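Local coordinates for 190aa long hypothetical protein (Pyrococcus horikoshii, PDB 2DDZ) that is of unknown function but belongs to the DUF366 family, grouped with class II aminoacyl-tRNA synthetases, and forms a hexamer, at residues D67-I72 with L138-V143. Numbering follows the deposited sequence.
Sequences DMVHYI and LNVKTV
The Tyr71 ring meets Leu138 obliquely: with CG anti to the carbonyl carbon (chi1 -57°), and so beside the backbone N, the Leu138 branch point comes within 4.1 Å of Tyr71 CE1, and Tyr71 OH is 3.8 Å from Leu138 CD1. The phenol oxygen has its polar partner in Ser168 OG, to which it is hydrogen-bonded. The His70 ring lies against its own strand, the Met68 carbonyl carbon being above one face and offset toward the rim; it also stacks with Phe40 and meets the rings of Tyr16 and His135.

Backbone geometry identifies an antiparallel strand pair. Val69 and Leu138 form a hydrogen-bonded pair: Val69 N gives a nearly straight bond to Leu138 O (2.8 Å, 168° at the hydrogen), and Leu138 N returns one to Val69 O at 2.9 Å. Met68 and Asn139 make the adjoining non-hydrogen-bonded pair. There a bend at chi3 (-88°) places Met68 CE 3.6 Å from Asn139 OD1. Past the strand end, Val140 N still donates to Asp67 O, while Val140 CG2 packs on Val69 CG2 at 3.8 Å, the two side chains crossing at about a right angle.

Asp67 OD2, whose place in the model is doubtful, is salt-bridged to Arg41; its approach to Lys141 NZ is longer than a salt bridge, and Lys141 NZ pairs with Glu155. An alanine in place of Lys141 would probably leave Glu155 without this salt-bridge mate and uncover the flank of Asp67 CB, against which Lys141 CD packs at 4.0 Å.

The pairing joins strands 68-75 and 131-139 within the mixed sheet. Strand 36-45 borders the former and strand 118-128 the latter, while helix 161-184 covers the face bearing Val69, Tyr71 and Leu138 through Phe164 and Met165.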
loop_
_atom_site.group_PDB
_atom_site.type_symbol
_atom_site.label_atom_id
_atom_site.label_comp_id
_atom_site.label_asym_id
_atom_site.label_seq_id
_atom_site.Cartn_x
_atom_site.Cartn_y
_atom_site.Cartn_z
ATOM N N ASP E 67 -39.212 -3.692 -5.101
ATOM C CA ASP E 67 -38.699 -4.869 -5.780
ATOM C C ASP E 67 -37.457 -4.525 -6.600
ATOM O O ASP E 67 -37.540 -3.827 -7.615
ATOM C CB ASP E 67 -39.794 -5.438 -6.675
ATOM C CG ASP E 67 -39.505 -6.844 -7.115
ATOM O OD1 ASP E 67 -38.998 -7.627 -6.280
ATOM O OD2 ASP E 67 -39.801 -7.170 -8.283
ATOM N N MET E 68 -36.312 -5.055 -6.175
ATOM C CA MET E 68 -35.040 -4.761 -6.835
ATOM C C MET E 68 -34.115 -5.978 -6.858
ATOM O O MET E 68 -34.180 -6.838 -5.973
ATOM C CB MET E 68 -34.368 -3.603 -6.065
ATOM C CG MET E 68 -33.135 -2.926 -6.681
ATOM S SD MET E 68 -32.447 -1.610 -5.612
ATOM C CE MET E 68 -33.343 -0.348 -6.131
ATOM N N VAL E 69 -33.276 -6.061 -7.889
ATOM C CA VAL E 69 -32.274 -7.123 -8.003
ATOM C C VAL E 69 -30.996 -6.505 -7.402
ATOM O O VAL E 69 -30.511 -5.471 -7.882
ATOM C CB VAL E 69 -32.000 -7.517 -9.480
ATOM C CG1 VAL E 69 -30.794 -8.445 -9.555
ATOM C CG2 VAL E 69 -33.217 -8.221 -10.073
ATOM N N HIS E 70 -30.464 -7.126 -6.354
ATOM C CA HIS E 70 -29.272 -6.612 -5.679
ATOM C C HIS E 70 -28.005 -7.397 -5.973
ATOM O O HIS E 70 -28.031 -8.632 -6.080
ATOM C CB HIS E 70 -29.489 -6.615 -4.159
ATOM C CG HIS E 70 -30.655 -5.792 -3.708
ATOM N ND1 HIS E 70 -30.612 -4.415 -3.634
ATOM C CD2 HIS E 70 -31.901 -6.151 -3.313
ATOM C CE1 HIS E 70 -31.779 -3.962 -3.214
ATOM N NE2 HIS E 70 -32.580 -4.996 -3.011
ATOM N N TYR E 71 -26.891 -6.683 -6.099
ATOM C CA TYR E 71 -25.604 -7.336 -6.327
ATOM C C TYR E 71 -24.663 -6.857 -5.247
ATOM O O TYR E 71 -24.422 -5.661 -5.118
ATOM C CB TYR E 71 -24.989 -6.977 -7.685
ATOM C CG TYR E 71 -25.845 -7.298 -8.877
ATOM C CD1 TYR E 71 -26.961 -6.522 -9.178
ATOM C CD2 TYR E 71 -25.532 -8.368 -9.722
ATOM C CE1 TYR E 71 -27.751 -6.793 -10.294
ATOM C CE2 TYR E 71 -26.322 -8.653 -10.848
ATOM C CZ TYR E 71 -27.430 -7.853 -11.123
ATOM O OH TYR E 71 -28.213 -8.101 -12.221
ATOM N N ILE E 72 -24.140 -7.785 -4.463
ATOM C CA ILE E 72 -23.214 -7.424 -3.412
ATOM C C ILE E 72 -21.895 -8.086 -3.694
ATOM O O ILE E 72 -21.769 -9.309 -3.688
ATOM C CB ILE E 72 -23.735 -7.830 -2.045
ATOM C CG1 ILE E 72 -24.820 -6.844 -1.633
ATOM C CG2 ILE E 72 -22.604 -7.833 -1.019
ATOM C CD1 ILE E 72 -25.696 -7.404 -0.604
ATOM N N LEU E 138 -30.920 -2.985 -9.343
ATOM C CA LEU E 138 -31.681 -2.711 -10.555
ATOM C C LEU E 138 -33.155 -2.841 -10.214
ATOM O O LEU E 138 -33.582 -3.870 -9.682
ATOM C CB LEU E 138 -31.326 -3.703 -11.668
ATOM C CG LEU E 138 -29.862 -3.817 -12.110
ATOM C CD1 LEU E 138 -29.782 -4.804 -13.262
ATOM C CD2 LEU E 138 -29.314 -2.449 -12.542
ATOM N N ASN E 139 -33.925 -1.793 -10.503
ATOM C CA ASN E 139 -35.365 -1.813 -10.238
ATOM C C ASN E 139 -36.018 -2.935 -11.048
ATOM O O ASN E 139 -35.740 -3.085 -12.241
ATOM C CB ASN E 139 -36.036 -0.498 -10.667
ATOM C CG ASN E 139 -35.550 0.714 -9.889
ATOM O OD1 ASN E 139 -35.611 0.751 -8.663
ATOM N ND2 ASN E 139 -35.083 1.728 -10.613
ATOM N N VAL E 140 -36.858 -3.733 -10.393
ATOM C CA VAL E 140 -37.603 -4.779 -11.089
ATOM C C VAL E 140 -38.880 -4.025 -11.522
ATOM O O VAL E 140 -39.280 -4.065 -12.689
ATOM C CB VAL E 140 -37.978 -5.939 -10.153
ATOM C CG1 VAL E 140 -38.899 -6.916 -10.881
ATOM C CG2 VAL E 140 -36.713 -6.660 -9.693
ATOM N N LYS E 141 -39.472 -3.325 -10.552
ATOM C CA LYS E 141 -40.654 -2.498 -10.734
ATOM C C LYS E 141 -40.244 -1.084 -10.273
ATOM O O LYS E 141 -39.176 -0.905 -9.659
ATOM C CB LYS E 141 -41.817 -2.960 -9.837
ATOM C CG LYS E 141 -42.143 -4.451 -9.859
ATOM C CD LYS E 141 -43.188 -4.810 -8.778
ATOM C CE LYS E 141 -43.310 -6.322 -8.560
ATOM N NZ LYS E 141 -43.576 -7.056 -9.830
ATOM N N THR E 142 -41.072 -0.079 -10.556
ATOM C CA THR E 142 -40.759 1.274 -10.113
ATOM C C THR E 142 -41.728 1.638 -8.995
ATOM O O THR E 142 -41.922 2.808 -8.677
ATOM C CB THR E 142 -40.894 2.285 -11.260
ATOM O OG1 THR E 142 -42.266 2.356 -11.678
ATOM C CG2 THR E 142 -40.008 1.881 -12.444
ATOM N N VAL E 143 -42.337 0.612 -8.411
ATOM C CA VAL E 143 -43.267 0.808 -7.299
ATOM C C VAL E 143 -42.430 0.998 -6.036
ATOM O O VAL E 143 -41.362 0.402 -5.896
ATOM C CB VAL E 143 -44.210 -0.433 -7.101
ATOM C CG1 VAL E 143 -44.991 -0.306 -5.789
ATOM C CG2 VAL E 143 -45.198 -0.543 -8.264
#